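Local atomic coordinates of tyrocidine synthetase 3 (Brevibacillus brevis, PDB entry 2JGP), a protein that forms part of the assembly line for the antibiotic tyrocidine, its peptidyl carrier and condensation domains probably holding and joining peptide intermediates. Residues L375-N379 with N397-Y402; I351-P355 with L427-T433; T325-M331 with L391-K395. One frame throughout, in Å; residues are numbered along the deposited sequence.

How the contacts relate
Helix 329-345 and strand 350-356 follow one another in the chain, and strand 373-379 and helix 387-403 come next. Contact 3 spans the 59 residues between 325-331 and 391-395, bringing the turn before helix 329-345, and the helix's first turn, against helix 387-403. Contact 2 begins within that span at 351-355 and closes with 427-433, so the two cross. Contact 1 joins 375-379 to 397-402 and lies wholly within the span of contact 2, while it too crosses contact 3. Strand 350-356 pairs with strand 373-379, which ties contacts 1 and 2 together; helix 387-403 serves contacts 1 and 3. Tyr330 of contact 3 touches Thr354, Phe432 and Tyr402.

Contact 1: residues L375-N379 with N397-Y402; sequences LAMRN and NALDAY. With NA (sodium ion), chain F.
A strand-on-helix layer of the condensation domain is formed where Met377 and Leu375, on strand 373-379, pack against Ala398, Ala401 and Tyr402 of helix 387-403. The two segments run nearly antiparallel, their axes inclined at 154°, and 9.0 Å separates them at closest approach. Met377 reaches the helix by a folded route: its CG lies anti to the backbone N (chi1 -155°), and bends at the next two torsions bring sulfur and methyl onto the helix surface. There Met377 SD meets Ala401 CB at 3.8 Å, while the terminal methyl Met377 CE lies 4.2 Å from Ala398 CB. The small alanines let the thioether approach the helix backbone itself, with Met377 SD 3.9 Å from Ala398 CA.

Leu375 shares Ala401 with Met377 and reaches on to Tyr402, through a single branch. The Leu375 CD1 methyl comes to the edge of the tyrosine ring, 3.7 Å from Tyr402 CD2, and also touches Ala401 CB at 3.9 Å. The leucine and tyrosine side chains cross at about a right angle.

On another side of the helix, Asp400 OD1 binds the sodium ion at 2.7 Å, together with two waters and Gln396. Around this layer, strand 350-356 hydrogen-bonds to the backbone of strand 373-379, Trp276 of helix 267-279 touches Leu375 and Ala401, and helix 329-345 contributes Leu334 against Met377 and Tyr330 against Tyr402.

Contact 2: residues I351-P355 with L427-T433; sequences IVGTP and LFDTVFT
Gly353 O accepts the backbone N-H of Phe432, with 2.9 Å between Gly353 O and Phe432 N. Val431 CA adds a CA-H...O contact to Gly353 O at 3.2 Å. In return Gly353 N donates to Thr430 O at 3.0 Å, so that Gly353 bridges Val431 with one bond on each flank.

Phe428 uses the absence of a side chain at Gly353: its ring lies flat over the glycine, whose CA sits 3.5 Å from the ring centroid, only 6° off the normal, as a CH-pi contact. The ring gets there because CG falls between the backbone N and the carbonyl carbon (chi1 52°), turning it back over strand 351-355. Beside it, Ile351 CG2 packs on Phe428 CB. Val352 sends its CG1 branch to Phe432 CB at 3.6 Å, and the Pro355 ring lays CD against Val431 CG1 at 3.5 Å.

Two waters extend the pairing beyond the direct bonds: one joins Ile351 O to Asp429 N, the other donates to both Pro355 O and Phe432 O. Strand 350-356 otherwise pairs with 373-379, and strand 430-435 with 465-471. The parallel pairing at Gly353, with the axes of strands 351-355 and 430-433 inclined at 45°, is thus a single bridge between two sheets of the condensation domain.

Contact 3: residues T325-M331 with L391-K395; sequences TGTTLYM and LQEVK
Lys395 NZ and Gln392 NE2, on helix 387-403, grip consecutive carbonyls of the turn between helices 312-325 and 329-345, which opens with a Schellman motif closing the first helix, Gly326 at its positive-phi position. Gln392 NE2 donates to Thr325 O at 2.9 Å, in the carbonyl plane and close to its own amide plane. Lys395 NZ donates to Gly326 O at 2.8 Å, tilted 31° from the plane of that carbonyl. The lysine is stretched out along its whole length, all four side-chain torsions near 180°. One water fastens the polar cluster, donating to Gln392 OE1 and Thr325 O while accepting from Lys395 NZ, which also bonds to Tyr4 OH from the start of the chain.

Beneath these bonds, Met331 SD lies across the aliphatic part of the lysine, 3.6 Å from Lys395 CB. Leu391 divides its two methyls: CD1 goes to Met331 O, and CD2 rests on Thr325 OG1 at 3.5 Å. Thr327 CG2 fills in between Gln392 and Lys395.

The next shell fixes the turn itself. Thr325 OG1, bonded back to Leu321 O, accepts the hydroxyl of Thr327, with OG1 to OG1 2.8 Å. Thr328 N-caps helix 329-345: its OG1 accepts from Met331 N at 3.1 Å, with an N-H...O angle of 153°.

Contact 1: residues L375-N379 with N397-Y402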
ATOM      1  N   LEU A 375      -5.609  -1.448   4.922  1.00 60.86           N
ATOM      2  CA  LEU A 375      -5.980  -1.959   6.223  1.00 60.09           C
ATOM      3  C   LEU A 375      -6.782  -0.886   6.942  1.00 59.30           C
ATOM      4  O   LEU A 375      -6.381   0.272   6.961  1.00 59.28           O
ATOM      5  CB  LEU A 375      -4.737  -2.295   7.039  1.00 59.98           C
ATOM      6  CG  LEU A 375      -3.687  -3.165   6.346  1.00 60.69           C
ATOM      7  CD1 LEU A 375      -2.494  -3.356   7.280  1.00 61.36           C
ATOM      8  CD2 LEU A 375      -4.277  -4.499   5.903  1.00 60.98           C
ATOM      9  N   ALA A 376      -7.906  -1.279   7.535  1.00 58.17           N
ATOM     10  CA  ALA A 376      -8.679  -0.384   8.386  1.00 57.22           C
ATOM     11  C   ALA A 376      -8.046  -0.397   9.767  1.00 56.55           C
ATOM     12  O   ALA A 376      -8.244  -1.339  10.534  1.00 55.79           O
ATOM     13  CB  ALA A 376     -10.125  -0.837   8.458  1.00 57.15           C
ATOM     14  N   MET A 377      -7.279   0.641  10.081  1.00 56.02           N
ATOM     15  CA  MET A 377      -6.552   0.701  11.340  1.00 56.17           C
ATOM     16  C   MET A 377      -7.389   1.415  12.401  1.00 55.69           C
ATOM     17  O   MET A 377      -7.651   2.617  12.289  1.00 54.98           O
ATOM     18  CB  MET A 377      -5.221   1.426  11.132  1.00 56.70           C
ATOM     19  CG  MET A 377      -4.167   1.051  12.120  1.00 58.38           C
ATOM     20  SD  MET A 377      -3.501  -0.602  11.816  1.00 60.48           S
ATOM     21  CE  MET A 377      -2.340  -0.330  10.492  1.00 60.49           C
ATOM     22  N   ARG A 378      -7.808   0.669  13.422  1.00 55.13           N
ATOM     23  CA  ARG A 378      -8.642   1.208  14.497  1.00 55.35           C
ATOM     24  C   ARG A 378      -7.817   1.447  15.752  1.00 55.26           C
ATOM     25  O   ARG A 378      -7.102   0.561  16.212  1.00 55.62           O
ATOM     26  CB  ARG A 378      -9.795   0.254  14.816  1.00 55.22           C
ATOM     27  CG  ARG A 378     -10.745   0.754  15.902  1.00 54.91           C
ATOM     28  CD  ARG A 378     -11.854  -0.247  16.125  1.00 55.52           C
ATOM     29  NE  ARG A 378     -12.856   0.223  17.083  1.00 55.88           N
ATOM     30  CZ  ARG A 378     -14.069  -0.308  17.220  1.00 57.09           C
ATOM     31  NH1 ARG A 378     -14.454  -1.337  16.467  1.00 57.27           N
ATOM     32  NH2 ARG A 378     -14.911   0.191  18.117  1.00 57.34           N
ATOM     33  N   ASN A 379      -7.939   2.646  16.310  1.00 55.26           N
ATOM     34  CA  ASN A 379      -7.253   3.004  17.545  1.00 55.28           C
ATOM     35  C   ASN A 379      -8.156   3.847  18.427  1.00 55.38           C
ATOM     36  O   ASN A 379      -9.148   4.404  17.959  1.00 55.41           O
ATOM     37  CB  ASN A 379      -5.959   3.751  17.231  1.00 55.35           C
ATOM     38  CG  ASN A 379      -4.856   2.826  16.776  1.00 55.45           C
ATOM     39  OD1 ASN A 379      -4.519   2.768  15.588  1.00 55.62           O
ATOM     40  ND2 ASN A 379      -4.304   2.066  17.717  1.00 55.15           N
ATOM     41  N   ASN A 397      -1.437  -2.726  17.357  1.00 55.02           N
ATOM     42  CA  ASN A 397      -2.514  -2.893  16.391  1.00 54.75           C
ATOM     43  C   ASN A 397      -1.995  -2.941  14.961  1.00 54.71           C
ATOM     44  O   ASN A 397      -2.569  -3.627  14.115  1.00 54.49           O
ATOM     45  CB  ASN A 397      -3.550  -1.780  16.559  1.00 54.98           C
ATOM     46  CG  ASN A 397      -4.340  -1.917  17.840  1.00 54.65           C
ATOM     47  OD1 ASN A 397      -4.576  -3.032  18.323  1.00 56.23           O
ATOM     48  ND2 ASN A 397      -4.741  -0.787  18.415  1.00 55.13           N
ATOM     49  N   ALA A 398      -0.909  -2.215  14.699  1.00 54.56           N
ATOM     50  CA  ALA A 398      -0.278  -2.221  13.381  1.00 54.76           C
ATOM     51  C   ALA A 398       0.350  -3.580  13.096  1.00 54.58           C
ATOM     52  O   ALA A 398       0.118  -4.170  12.039  1.00 54.99           O
ATOM     53  CB  ALA A 398       0.763  -1.120  13.281  1.00 54.68           C
ATOM     54  N   LEU A 399       1.125  -4.081  14.049  1.00 54.64           N
ATOM     55  CA  LEU A 399       1.742  -5.392  13.917  1.00 54.70           C
ATOM     56  C   LEU A 399       0.684  -6.483  13.756  1.00 54.52           C
ATOM     57  O   LEU A 399       0.836  -7.365  12.920  1.00 54.15           O
ATOM     58  CB  LEU A 399       2.635  -5.694  15.123  1.00 54.96           C
ATOM     59  CG  LEU A 399       3.913  -4.851  15.225  1.00 55.61           C
ATOM     60  CD1 LEU A 399       4.634  -5.133  16.536  1.00 56.20           C
ATOM     61  CD2 LEU A 399       4.821  -5.132  14.036  1.00 56.70           C
ATOM     62  N   ASP A 400      -0.384  -6.407  14.548  1.00 54.54           N
ATOM     63  CA  ASP A 400      -1.495  -7.358  14.446  1.00 54.76           C
ATOM     64  C   ASP A 400      -2.134  -7.273  13.065  1.00 54.36           C
ATOM     65  O   ASP A 400      -2.447  -8.295  12.459  1.00 54.40           O
ATOM     66  CB  ASP A 400      -2.553  -7.095  15.524  1.00 55.38           C
ATOM     67  CG  ASP A 400      -2.083  -7.453  16.928  1.00 56.44           C
ATOM     68  OD1 ASP A 400      -1.047  -8.136  17.074  1.00 58.78           O
ATOM     69  OD2 ASP A 400      -2.759  -7.046  17.900  1.00 58.47           O
ATOM     70  N   ALA A 401      -2.315  -6.051  12.570  1.00 54.21           N
ATOM     71  CA  ALA A 401      -2.884  -5.825  11.240  1.00 54.30           C
ATOM     72  C   ALA A 401      -2.001  -6.430  10.153  1.00 54.50           C
ATOM     73  O   ALA A 401      -2.489  -7.146   9.277  1.00 54.09           O
ATOM     74  CB  ALA A 401      -3.080  -4.328  10.999  1.00 54.12           C
ATOM     75  N   TYR A 402      -0.701  -6.153  10.221  1.00 54.85           N
ATOM     76  CA  TYR A 402       0.248  -6.707   9.252  1.00 55.55           C
ATOM     77  C   TYR A 402       0.282  -8.240   9.316  1.00 54.64           C
ATOM     78  O   TYR A 402       0.382  -8.900   8.281  1.00 54.52           O
ATOM     79  CB  TYR A 402       1.660  -6.154   9.465  1.00 57.18           C
ATOM     80  CG  TYR A 402       1.784  -4.642   9.377  1.00 58.92           C
ATOM     81  CD1 TYR A 402       2.752  -3.969  10.117  1.00 61.55           C
ATOM     82  CD2 TYR A 402       0.929  -3.884   8.581  1.00 60.94           C
ATOM     83  CE1 TYR A 402       2.873  -2.582  10.059  1.00 62.29           C
ATOM     84  CE2 TYR A 402       1.049  -2.494   8.516  1.00 61.85           C
ATOM     85  CZ  TYR A 402       2.021  -1.858   9.257  1.00 61.74           C
ATOM     86  OH  TYR A 402       2.142  -0.487   9.211  1.00 63.46           O
TER
HETATM   87 NA    NA F1527       1.530  -8.124  17.882  1.00 69.22          NA
HETATM   88  O   HOH W   1       3.636  -8.473  18.844  1.00 45.46           O
HETATM   89  O   HOH W   2       1.302  -9.014  15.990  1.00 50.10           O

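Contact 2: residues I351-P355 with L427-T433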
ATOM      1  N   ILE A 351     -10.995   5.140  13.144  1.00 53.79           N
ATOM      2  CA  ILE A 351     -10.479   4.218  12.126  1.00 53.67           C
ATOM      3  C   ILE A 351      -9.827   5.031  11.007  1.00 53.93           C
ATOM      4  O   ILE A 351     -10.429   5.971  10.485  1.00 53.93           O
ATOM      5  CB  ILE A 351     -11.596   3.324  11.550  1.00 53.76           C
ATOM      6  CG1 ILE A 351     -12.375   2.644  12.688  1.00 53.43           C
ATOM      7  CG2 ILE A 351     -11.013   2.277  10.600  1.00 53.42           C
ATOM      8  CD1 ILE A 351     -13.645   1.975  12.246  1.00 54.58           C
ATOM      9  N   VAL A 352      -8.587   4.677  10.670  1.00 54.01           N
ATOM     10  CA  VAL A 352      -7.831   5.334   9.605  1.00 54.53           C
ATOM     11  C   VAL A 352      -7.392   4.286   8.595  1.00 54.96           C
ATOM     12  O   VAL A 352      -6.796   3.290   8.970  1.00 55.33           O
ATOM     13  CB  VAL A 352      -6.573   6.031  10.163  1.00 54.41           C
ATOM     14  CG1 VAL A 352      -5.696   6.558   9.020  1.00 54.81           C
ATOM     15  CG2 VAL A 352      -6.970   7.159  11.137  1.00 54.73           C
ATOM     16  N   GLY A 353      -7.688   4.512   7.321  1.00 55.52           N
ATOM     17  CA  GLY A 353      -7.229   3.614   6.261  1.00 55.94           C
ATOM     18  C   GLY A 353      -5.739   3.764   6.043  1.00 56.21           C
ATOM     19  O   GLY A 353      -5.246   4.874   5.906  1.00 55.89           O
ATOM     20  N   THR A 354      -5.011   2.649   6.035  1.00 57.00           N
ATOM     21  CA  THR A 354      -3.577   2.675   5.752  1.00 57.72           C
ATOM     22  C   THR A 354      -3.230   1.739   4.588  1.00 58.25           C
ATOM     23  O   THR A 354      -3.230   0.513   4.743  1.00 58.39           O
ATOM     24  CB  THR A 354      -2.740   2.300   6.980  1.00 57.81           C
ATOM     25  OG1 THR A 354      -3.120   1.006   7.464  1.00 59.07           O
ATOM     26  CG2 THR A 354      -2.924   3.333   8.095  1.00 58.03           C
ATOM     27  N   PRO A 355      -2.953   2.310   3.411  1.00 58.81           N
ATOM     28  CA  PRO A 355      -2.506   1.471   2.301  1.00 59.07           C
ATOM     29  C   PRO A 355      -1.171   0.783   2.580  1.00 58.87           C
ATOM     30  O   PRO A 355      -0.292   1.364   3.219  1.00 59.18           O
ATOM     31  CB  PRO A 355      -2.392   2.461   1.133  1.00 59.32           C
ATOM     32  CG  PRO A 355      -3.267   3.622   1.526  1.00 59.51           C
ATOM     33  CD  PRO A 355      -3.099   3.721   3.003  1.00 59.29           C
ATOM     34  N   LEU A 427     -16.004   1.855   6.474  1.00 61.18           N
ATOM     35  CA  LEU A 427     -15.042   1.681   7.567  1.00 60.55           C
ATOM     36  C   LEU A 427     -14.214   2.919   7.932  1.00 59.79           C
ATOM     37  O   LEU A 427     -14.003   3.174   9.118  1.00 59.51           O
ATOM     38  CB  LEU A 427     -14.127   0.465   7.338  1.00 60.88           C
ATOM     39  CG  LEU A 427     -14.761  -0.895   7.645  1.00 61.62           C
ATOM     40  CD1 LEU A 427     -13.794  -2.020   7.331  1.00 62.52           C
ATOM     41  CD2 LEU A 427     -15.220  -0.978   9.099  1.00 62.87           C
ATOM     42  N   PHE A 428     -13.729   3.667   6.940  1.00 59.03           N
ATOM     43  CA  PHE A 428     -12.938   4.877   7.209  1.00 58.26           C
ATOM     44  C   PHE A 428     -13.171   5.974   6.168  1.00 57.92           C
ATOM     45  O   PHE A 428     -13.432   5.695   4.996  1.00 57.44           O
ATOM     46  CB  PHE A 428     -11.440   4.546   7.310  1.00 58.06           C
ATOM     47  CG  PHE A 428     -10.911   3.759   6.148  1.00 57.75           C
ATOM     48  CD1 PHE A 428     -10.486   4.399   4.987  1.00 57.08           C
ATOM     49  CD2 PHE A 428     -10.844   2.378   6.208  1.00 57.04           C
ATOM     50  CE1 PHE A 428     -10.006   3.669   3.908  1.00 56.48           C
ATOM     51  CE2 PHE A 428     -10.360   1.643   5.133  1.00 57.28           C
ATOM     52  CZ  PHE A 428      -9.939   2.291   3.984  1.00 56.55           C
ATOM     53  N   ASP A 429     -13.075   7.222   6.621  1.00 57.72           N
ATOM     54  CA  ASP A 429     -13.252   8.395   5.761  1.00 57.42           C
ATOM     55  C   ASP A 429     -11.981   9.219   5.616  1.00 57.37           C
ATOM     56  O   ASP A 429     -11.992  10.290   5.017  1.00 56.75           O
ATOM     57  CB  ASP A 429     -14.386   9.251   6.307  1.00 57.66           C
ATOM     58  CG  ASP A 429     -15.726   8.616   6.074  1.00 57.69           C
ATOM     59  OD1 ASP A 429     -16.032   8.326   4.897  1.00 58.51           O
ATOM     60  OD2 ASP A 429     -16.457   8.377   7.054  1.00 57.32           O
ATOM     61  N   THR A 430     -10.884   8.707   6.161  1.00 57.53           N
ATOM     62  CA  THR A 430      -9.585   9.308   5.962  1.00 57.84           C
ATOM     63  C   THR A 430      -8.538   8.221   5.751  1.00 58.01           C
ATOM     64  O   THR A 430      -8.703   7.096   6.216  1.00 57.69           O
ATOM     65  CB  THR A 430      -9.187  10.208   7.149  1.00 58.07           C
ATOM     66  OG1 THR A 430      -7.932  10.829   6.868  1.00 59.86           O
ATOM     67  CG2 THR A 430      -9.072   9.401   8.436  1.00 57.92           C
ATOM     68  N   VAL A 431      -7.475   8.581   5.037  1.00 58.16           N
ATOM     69  CA  VAL A 431      -6.368   7.685   4.745  1.00 58.76           C
ATOM     70  C   VAL A 431      -5.063   8.345   5.180  1.00 59.16           C
ATOM     71  O   VAL A 431      -4.913   9.563   5.069  1.00 58.69           O
ATOM     72  CB  VAL A 431      -6.312   7.343   3.229  1.00 58.70           C
ATOM     73  CG1 VAL A 431      -4.977   6.719   2.851  1.00 59.11           C
ATOM     74  CG2 VAL A 431      -7.468   6.423   2.856  1.00 58.94           C
ATOM     75  N   PHE A 432      -4.136   7.531   5.684  1.00 60.09           N
ATOM     76  CA  PHE A 432      -2.803   7.986   6.071  1.00 61.01           C
ATOM     77  C   PHE A 432      -1.766   7.226   5.256  1.00 61.86           C
ATOM     78  O   PHE A 432      -1.851   6.003   5.153  1.00 61.11           O
ATOM     79  CB  PHE A 432      -2.579   7.736   7.565  1.00 61.23           C
ATOM     80  CG  PHE A 432      -1.170   7.979   8.015  1.00 61.93           C
ATOM     81  CD1 PHE A 432      -0.755   9.253   8.361  1.00 62.44           C
ATOM     82  CD2 PHE A 432      -0.257   6.936   8.080  1.00 62.67           C
ATOM     83  CE1 PHE A 432       0.547   9.488   8.768  1.00 62.40           C
ATOM     84  CE2 PHE A 432       1.053   7.163   8.490  1.00 62.69           C
ATOM     85  CZ  PHE A 432       1.454   8.439   8.830  1.00 62.37           C
ATOM     86  N   THR A 433      -0.809   7.945   4.667  1.00 63.21           N
ATOM     87  CA  THR A 433       0.332   7.309   3.980  1.00 64.88           C
ATOM     88  C   THR A 433       1.657   7.960   4.362  1.00 66.40           C
ATOM     89  O   THR A 433       1.696   9.128   4.732  1.00 65.83           O
ATOM     90  CB  THR A 433       0.204   7.347   2.437  1.00 64.86           C
ATOM     91  OG1 THR A 433       0.396   8.685   1.955  1.00 65.00           O
ATOM     92  CG2 THR A 433      -1.156   6.828   1.983  1.00 65.46           C
TER
HETATM   93  O   HOH W   3     -12.547   7.486   9.439  1.00 40.36           O
HETATM   94  O   HOH W   4      -0.229   3.716   4.844  1.00 46.10           O

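Contact 3: residues T325-M331 with L391-K395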
ATOM      1  N   THR A 325      11.158   4.573  21.475  1.00 59.26           N
ATOM      2  CA  THR A 325       9.940   3.858  21.873  1.00 59.28           C
ATOM      3  C   THR A 325       9.787   2.490  21.213  1.00 59.86           C
ATOM      4  O   THR A 325       8.755   1.833  21.383  1.00 60.35           O
ATOM      5  CB  THR A 325       8.692   4.683  21.522  1.00 59.03           C
ATOM      6  OG1 THR A 325       8.724   5.021  20.131  1.00 57.49           O
ATOM      7  CG2 THR A 325       8.631   5.951  22.370  1.00 58.43           C
ATOM      8  N   GLY A 326      10.794   2.067  20.451  1.00 60.16           N
ATOM      9  CA  GLY A 326      10.737   0.791  19.736  1.00 60.36           C
ATOM     10  C   GLY A 326       9.698   0.733  18.634  1.00 60.10           C
ATOM     11  O   GLY A 326       9.145  -0.331  18.354  1.00 60.42           O
ATOM     12  N   THR A 327       9.435   1.875  18.004  1.00 60.17           N
ATOM     13  CA  THR A 327       8.451   1.963  16.935  1.00 60.08           C
ATOM     14  C   THR A 327       9.118   2.453  15.658  1.00 60.46           C
ATOM     15  O   THR A 327      10.316   2.750  15.641  1.00 60.79           O
ATOM     16  CB  THR A 327       7.288   2.915  17.307  1.00 59.92           C
ATOM     17  OG1 THR A 327       7.792   4.234  17.559  1.00 59.09           O
ATOM     18  CG2 THR A 327       6.549   2.409  18.533  1.00 59.35           C
ATOM     19  N   THR A 328       8.338   2.505  14.585  1.00 60.67           N
ATOM     20  CA  THR A 328       8.783   3.068  13.327  1.00 60.54           C
ATOM     21  C   THR A 328       8.296   4.509  13.257  1.00 60.51           C
ATOM     22  O   THR A 328       7.345   4.879  13.946  1.00 60.51           O
ATOM     23  CB  THR A 328       8.224   2.269  12.127  1.00 60.75           C
ATOM     24  OG1 THR A 328       6.791   2.310  12.139  1.00 60.17           O
ATOM     25  CG2 THR A 328       8.693   0.801  12.183  1.00 60.79           C
ATOM     26  N   LEU A 329       8.947   5.323  12.435  1.00 60.20           N
ATOM     27  CA  LEU A 329       8.479   6.685  12.198  1.00 60.20           C
ATOM     28  C   LEU A 329       7.042   6.653  11.690  1.00 59.77           C
ATOM     29  O   LEU A 329       6.210   7.449  12.109  1.00 59.11           O
ATOM     30  CB  LEU A 329       9.386   7.408  11.201  1.00 60.32           C
ATOM     31  CG  LEU A 329       8.967   8.830  10.823  1.00 60.93           C
ATOM     32  CD1 LEU A 329       8.769   9.710  12.060  1.00 60.89           C
ATOM     33  CD2 LEU A 329       9.989   9.436   9.881  1.00 61.77           C
ATOM     34  N   TYR A 330       6.750   5.698  10.808  1.00 59.65           N
ATOM     35  CA  TYR A 330       5.387   5.467  10.346  1.00 59.32           C
ATOM     36  C   TYR A 330       4.393   5.398  11.507  1.00 58.73           C
ATOM     37  O   TYR A 330       3.357   6.066  11.486  1.00 58.26           O
ATOM     38  CB  TYR A 330       5.326   4.158   9.546  1.00 60.20           C
ATOM     39  CG  TYR A 330       3.966   3.839   8.987  1.00 61.39           C
ATOM     40  CD1 TYR A 330       3.651   4.145   7.669  1.00 63.52           C
ATOM     41  CD2 TYR A 330       2.995   3.223   9.773  1.00 62.63           C
ATOM     42  CE1 TYR A 330       2.406   3.855   7.147  1.00 64.49           C
ATOM     43  CE2 TYR A 330       1.748   2.930   9.264  1.00 64.20           C
ATOM     44  CZ  TYR A 330       1.460   3.252   7.950  1.00 64.59           C
ATOM     45  OH  TYR A 330       0.231   2.960   7.431  1.00 65.63           O
ATOM     46  N   MET A 331       4.709   4.585  12.511  1.00 57.69           N
ATOM     47  CA  MET A 331       3.817   4.401  13.662  1.00 57.41           C
ATOM     48  C   MET A 331       3.643   5.674  14.492  1.00 56.65           C
ATOM     49  O   MET A 331       2.544   5.974  14.950  1.00 56.61           O
ATOM     50  CB  MET A 331       4.322   3.281  14.567  1.00 57.23           C
ATOM     51  CG  MET A 331       4.189   1.874  13.989  1.00 58.15           C
ATOM     52  SD  MET A 331       5.111   0.710  15.015  1.00 59.18           S
ATOM     53  CE  MET A 331       5.025  -0.782  14.014  1.00 57.88           C
ATOM     54  N   LEU A 391       0.755   5.277  21.713  1.00 55.21           N
ATOM     55  CA  LEU A 391       1.665   4.901  20.633  1.00 55.09           C
ATOM     56  C   LEU A 391       1.964   3.401  20.639  1.00 54.93           C
ATOM     57  O   LEU A 391       2.076   2.779  19.587  1.00 54.69           O
ATOM     58  CB  LEU A 391       2.970   5.700  20.717  1.00 55.19           C
ATOM     59  CG  LEU A 391       4.079   5.273  19.743  1.00 55.70           C
ATOM     60  CD1 LEU A 391       3.612   5.394  18.298  1.00 57.11           C
ATOM     61  CD2 LEU A 391       5.352   6.076  19.976  1.00 56.67           C
ATOM     62  N   GLN A 392       2.113   2.821  21.825  1.00 54.93           N
ATOM     63  CA  GLN A 392       2.311   1.387  21.926  1.00 55.04           C
ATOM     64  C   GLN A 392       1.079   0.612  21.473  1.00 54.72           C
ATOM     65  O   GLN A 392       1.209  -0.469  20.908  1.00 54.69           O
ATOM     66  CB  GLN A 392       2.704   0.996  23.348  1.00 55.22           C
ATOM     67  CG  GLN A 392       4.079   1.511  23.742  1.00 56.14           C
ATOM     68  CD  GLN A 392       5.191   0.964  22.853  1.00 57.50           C
ATOM     69  OE1 GLN A 392       5.248  -0.238  22.582  1.00 57.90           O
ATOM     70  NE2 GLN A 392       6.070   1.852  22.385  1.00 57.37           N
ATOM     71  N   GLU A 393      -0.112   1.161  21.711  1.00 54.70           N
ATOM     72  CA  GLU A 393      -1.335   0.548  21.192  1.00 54.74           C
ATOM     73  C   GLU A 393      -1.337   0.574  19.667  1.00 54.62           C
ATOM     74  O   GLU A 393      -1.661  -0.427  19.023  1.00 54.57           O
ATOM     75  CB  GLU A 393      -2.578   1.246  21.743  1.00 54.67           C
ATOM     76  CG  GLU A 393      -2.737   1.140  23.251  1.00 55.15           C
ATOM     77  CD  GLU A 393      -3.983   1.835  23.754  1.00 55.83           C
ATOM     78  OE1 GLU A 393      -4.653   2.527  22.954  1.00 56.05           O
ATOM     79  OE2 GLU A 393      -4.284   1.696  24.952  1.00 56.06           O
ATOM     80  N   VAL A 394      -0.957   1.719  19.099  1.00 54.71           N
ATOM     81  CA  VAL A 394      -0.842   1.890  17.643  1.00 54.70           C
ATOM     82  C   VAL A 394       0.145   0.895  17.043  1.00 55.12           C
ATOM     83  O   VAL A 394      -0.130   0.289  16.006  1.00 55.13           O
ATOM     84  CB  VAL A 394      -0.417   3.337  17.262  1.00 54.69           C
ATOM     85  CG1 VAL A 394      -0.126   3.452  15.762  1.00 54.74           C
ATOM     86  CG2 VAL A 394      -1.500   4.336  17.668  1.00 54.75           C
ATOM     87  N   LYS A 395       1.280   0.709  17.708  1.00 55.22           N
ATOM     88  CA  LYS A 395       2.274  -0.264  17.264  1.00 55.13           C
ATOM     89  C   LYS A 395       1.710  -1.676  17.287  1.00 55.29           C
ATOM     90  O   LYS A 395       1.846  -2.421  16.313  1.00 55.45           O
ATOM     91  CB  LYS A 395       3.517  -0.212  18.153  1.00 55.20           C
ATOM     92  CG  LYS A 395       4.475  -1.374  17.941  1.00 55.06           C
ATOM     93  CD  LYS A 395       5.601  -1.356  18.953  1.00 54.79           C
ATOM     94  CE  LYS A 395       6.588  -2.475  18.687  1.00 54.98           C
ATOM     95  NZ  LYS A 395       7.771  -2.374  19.580  1.00 55.14           N
TER
HETATM   96  O   HOH W   5       7.672  -1.116  21.828  1.00 44.05           O